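Local atomic coordinates of protein (CD58) (Homo sapiens, PDB entry 1CCZ), a protein that serves as a cell-surface glycoprotein ligand for the adhesion receptor CD2, which it binds through its N-terminal immunoglobulin-like domain. Residues Leu90-Tyr102 with Leu110-Leu122. Numbering follows the deposited sequence.
Sequences LYVLEMVSKPMIY and LTCEVLEGTDVEL
Glu94 and Thr118 grip each other where two immunoglobulin-like domains join: Glu94 N donates to Thr118 OG1 (2.8 Å), and Thr118 N returns a longer bond to Glu94 O. The Glu94 carboxylate reaches across to Gly117, whose N meets Glu94 OE2 at 2.9 Å from the anti side, 33° out of plane. The Glu116 side chain crosses that of Glu94 at about a right angle, and their like charges probably repel; a water donates to Glu116 OE1 and Met95 O. Ser97 turns OG between its N and carbonyl carbon (chi1 47°), within 3.0 Å of Glu116 N as acceptor. Beyond Pro99 the chains form an antiparallel ladder, Met100 with Glu113 and Tyr102 with Thr111 each paired by two backbone bonds. Thr111 CB lies over one face of the Tyr102 ring, a CH-pi contact 3.9 Å from the centroid, while a water joins Tyr102 OH to Glu113 OE1. On the face carrying Ile101 and Cys112, Ile101 CG2 packs on Leu110 CD2 (3.6 Å); Pro99 CB meets the sulfur of Cys112, disulfide-bonded to Cys152. The hairpin 100-104/109-113 lies against strands 150-156 and 159-165, and residues 94-99 lead into it from strand 86-93 of the N-terminal domain.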
# COMPACT_ATOMS: atom_id res chain seq x y z
N LEU A 90 -4.41 8.06 -3.58
CA LEU A 90 -4.34 6.62 -3.57
C LEU A 90 -2.99 6.13 -4.08
O LEU A 90 -2.52 6.55 -5.14
CB LEU A 90 -5.46 6.05 -4.45
CG LEU A 90 -5.38 4.56 -4.81
CD1 LEU A 90 -5.70 3.73 -3.57
CD2 LEU A 90 -6.34 4.22 -5.95
N TYR A 91 -2.37 5.25 -3.30
CA TYR A 91 -1.11 4.63 -3.70
C TYR A 91 -1.46 3.16 -3.91
O TYR A 91 -2.22 2.59 -3.12
CB TYR A 91 -0.06 4.79 -2.61
CG TYR A 91 0.22 6.23 -2.28
CD1 TYR A 91 1.08 6.98 -3.08
CD2 TYR A 91 -0.45 6.87 -1.23
CE1 TYR A 91 1.28 8.35 -2.85
CE2 TYR A 91 -0.26 8.24 -0.98
CZ TYR A 91 0.60 8.98 -1.80
OH TYR A 91 0.77 10.35 -1.62
N VAL A 92 -0.95 2.58 -4.99
CA VAL A 92 -1.21 1.17 -5.29
C VAL A 92 0.10 0.39 -5.12
O VAL A 92 1.07 0.59 -5.86
CB VAL A 92 -1.72 1.00 -6.73
CG1 VAL A 92 -1.90 -0.48 -7.03
CG2 VAL A 92 -3.05 1.76 -6.90
N LEU A 93 0.11 -0.49 -4.14
CA LEU A 93 1.31 -1.24 -3.83
C LEU A 93 1.23 -2.71 -4.11
O LEU A 93 0.18 -3.34 -3.99
CB LEU A 93 1.67 -1.04 -2.35
CG LEU A 93 2.12 0.35 -1.90
CD1 LEU A 93 0.91 1.16 -1.56
CD2 LEU A 93 2.99 0.24 -0.69
N GLU A 94 2.36 -3.26 -4.48
CA GLU A 94 2.46 -4.68 -4.69
C GLU A 94 2.90 -5.24 -3.31
O GLU A 94 3.68 -4.60 -2.58
CB GLU A 94 3.46 -4.89 -5.82
CG GLU A 94 4.39 -6.04 -5.71
CD GLU A 94 5.43 -5.97 -6.80
OE1 GLU A 94 5.12 -5.34 -7.84
OE2 GLU A 94 6.55 -6.52 -6.63
N MET A 95 2.35 -6.37 -2.90
CA MET A 95 2.70 -6.96 -1.62
C MET A 95 4.12 -7.52 -1.63
O MET A 95 4.62 -7.92 -2.68
CB MET A 95 1.72 -8.08 -1.29
CG MET A 95 0.41 -7.56 -0.74
SD MET A 95 -0.75 -8.89 -0.49
CE MET A 95 -0.51 -9.82 -2.06
N VAL A 96 4.77 -7.54 -0.46
CA VAL A 96 6.14 -8.06 -0.35
C VAL A 96 6.12 -9.58 -0.42
O VAL A 96 5.09 -10.21 -0.10
CB VAL A 96 6.81 -7.66 1.01
CG1 VAL A 96 6.90 -6.17 1.15
CG2 VAL A 96 6.03 -8.24 2.19
N SER A 97 7.22 -10.18 -0.87
CA SER A 97 7.31 -11.63 -0.87
C SER A 97 8.03 -11.97 0.45
O SER A 97 8.31 -11.08 1.27
CB SER A 97 8.09 -12.15 -2.08
OG SER A 97 9.30 -11.46 -2.28
N LYS A 98 8.33 -13.24 0.67
CA LYS A 98 9.01 -13.63 1.90
C LYS A 98 10.51 -13.33 1.77
O LYS A 98 11.13 -13.70 0.78
CB LYS A 98 8.76 -15.11 2.18
CG LYS A 98 9.38 -15.61 3.48
CD LYS A 98 9.74 -17.09 3.36
CE LYS A 98 9.83 -17.75 4.73
NZ LYS A 98 9.02 -17.05 5.80
N PRO A 99 11.10 -12.65 2.78
CA PRO A 99 12.53 -12.35 2.71
C PRO A 99 13.43 -13.59 2.72
O PRO A 99 13.04 -14.65 3.24
CB PRO A 99 12.80 -11.46 3.93
CG PRO A 99 11.49 -11.16 4.53
CD PRO A 99 10.48 -12.14 4.02
N MET A 100 14.61 -13.44 2.15
CA MET A 100 15.62 -14.50 2.11
C MET A 100 16.80 -13.99 2.95
O MET A 100 17.22 -12.83 2.83
CB MET A 100 16.12 -14.76 0.69
CG MET A 100 15.36 -15.82 -0.06
SD MET A 100 16.18 -16.30 -1.61
CE MET A 100 18.00 -15.93 -1.21
N ILE A 101 17.34 -14.86 3.79
CA ILE A 101 18.49 -14.52 4.60
C ILE A 101 19.67 -15.42 4.22
O ILE A 101 19.52 -16.64 4.09
CB ILE A 101 18.19 -14.73 6.10
CG1 ILE A 101 17.10 -13.76 6.57
CG2 ILE A 101 19.47 -14.57 6.91
CD1 ILE A 101 16.65 -14.01 7.98
N TYR A 102 20.84 -14.83 4.03
CA TYR A 102 22.04 -15.62 3.75
C TYR A 102 23.24 -14.91 4.38
O TYR A 102 23.12 -13.77 4.85
CB TYR A 102 22.21 -15.85 2.26
CG TYR A 102 22.32 -14.62 1.44
CD1 TYR A 102 21.19 -13.99 0.92
CD2 TYR A 102 23.57 -14.11 1.11
CE1 TYR A 102 21.31 -12.87 0.08
CE2 TYR A 102 23.71 -13.00 0.28
CZ TYR A 102 22.58 -12.39 -0.24
OH TYR A 102 22.75 -11.32 -1.10
N LEU A 110 25.86 -10.77 7.35
CA LEU A 110 24.56 -11.37 7.12
C LEU A 110 23.80 -10.45 6.15
O LEU A 110 23.82 -9.23 6.32
CB LEU A 110 23.84 -11.44 8.46
CG LEU A 110 22.35 -11.66 8.75
CD1 LEU A 110 21.46 -10.99 7.74
CD2 LEU A 110 22.10 -13.14 8.82
N THR A 111 23.14 -11.02 5.15
CA THR A 111 22.37 -10.22 4.21
C THR A 111 20.93 -10.70 4.16
O THR A 111 20.67 -11.91 4.21
CB THR A 111 22.90 -10.28 2.79
OG1 THR A 111 24.23 -9.76 2.75
CG2 THR A 111 22.00 -9.47 1.84
N CYS A 112 20.00 -9.76 4.07
CA CYS A 112 18.59 -10.07 3.96
C CYS A 112 18.12 -9.39 2.67
O CYS A 112 18.57 -8.30 2.34
CB CYS A 112 17.81 -9.51 5.15
SG CYS A 112 16.03 -9.78 4.90
N GLU A 113 17.23 -10.04 1.93
CA GLU A 113 16.71 -9.44 0.71
C GLU A 113 15.29 -9.90 0.47
O GLU A 113 14.83 -10.86 1.08
CB GLU A 113 17.60 -9.82 -0.47
CG GLU A 113 17.53 -11.28 -0.82
CD GLU A 113 17.99 -11.53 -2.24
OE1 GLU A 113 19.10 -11.10 -2.60
OE2 GLU A 113 17.23 -12.16 -3.01
N VAL A 114 14.57 -9.19 -0.39
CA VAL A 114 13.20 -9.56 -0.67
C VAL A 114 13.00 -9.18 -2.12
O VAL A 114 13.48 -8.13 -2.56
CB VAL A 114 12.19 -8.84 0.30
CG1 VAL A 114 12.19 -7.33 0.07
CG2 VAL A 114 10.78 -9.42 0.13
N LEU A 115 12.34 -10.05 -2.88
CA LEU A 115 12.13 -9.82 -4.31
C LEU A 115 10.99 -8.88 -4.68
O LEU A 115 11.18 -7.91 -5.40
CB LEU A 115 11.90 -11.16 -5.04
CG LEU A 115 11.81 -11.12 -6.56
CD1 LEU A 115 13.09 -10.53 -7.13
CD2 LEU A 115 11.58 -12.53 -7.10
N GLU A 116 9.80 -9.18 -4.19
CA GLU A 116 8.63 -8.40 -4.51
C GLU A 116 8.24 -7.38 -3.45
O GLU A 116 8.62 -7.50 -2.28
CB GLU A 116 7.44 -9.34 -4.75
CG GLU A 116 7.65 -10.38 -5.82
CD GLU A 116 6.45 -11.27 -5.98
OE1 GLU A 116 5.37 -10.73 -6.31
OE2 GLU A 116 6.57 -12.49 -5.79
N GLY A 117 7.48 -6.38 -3.88
CA GLY A 117 7.01 -5.34 -2.98
C GLY A 117 7.32 -3.94 -3.46
O GLY A 117 8.38 -3.70 -4.06
N THR A 118 6.39 -3.03 -3.20
CA THR A 118 6.55 -1.62 -3.55
C THR A 118 6.94 -0.85 -2.28
O THR A 118 6.35 -1.08 -1.22
CB THR A 118 5.22 -1.02 -4.10
OG1 THR A 118 4.68 -1.85 -5.13
CG2 THR A 118 5.46 0.33 -4.69
N ASP A 119 7.90 0.07 -2.38
CA ASP A 119 8.33 0.88 -1.22
C ASP A 119 8.51 0.02 0.02
O ASP A 119 7.91 0.24 1.07
CB ASP A 119 7.33 2.00 -0.91
CG ASP A 119 8.01 3.26 -0.40
OD1 ASP A 119 9.24 3.42 -0.59
OD2 ASP A 119 7.30 4.11 0.18
N VAL A 120 9.37 -0.96 -0.14
CA VAL A 120 9.65 -1.91 0.91
C VAL A 120 10.75 -1.42 1.86
O VAL A 120 11.67 -0.71 1.47
CB VAL A 120 10.09 -3.25 0.26
CG1 VAL A 120 10.49 -4.27 1.32
CG2 VAL A 120 8.97 -3.78 -0.60
N GLU A 121 10.61 -1.83 3.11
CA GLU A 121 11.59 -1.55 4.13
C GLU A 121 11.93 -2.94 4.71
O GLU A 121 11.03 -3.75 4.95
CB GLU A 121 10.96 -0.69 5.22
CG GLU A 121 11.93 -0.19 6.24
CD GLU A 121 11.33 0.90 7.11
OE1 GLU A 121 11.15 2.05 6.61
OE2 GLU A 121 11.03 0.60 8.29
N LEU A 122 13.21 -3.22 4.90
CA LEU A 122 13.64 -4.48 5.50
C LEU A 122 14.03 -4.12 6.93
O LEU A 122 14.68 -3.09 7.17
CB LEU A 122 14.85 -5.04 4.76
CG LEU A 122 14.57 -5.64 3.38
CD1 LEU A 122 15.87 -6.13 2.76
CD2 LEU A 122 13.55 -6.79 3.50
O HOH W 1 3.36 -9.90 -4.25
O HOH W 2 20.95 -9.38 -1.67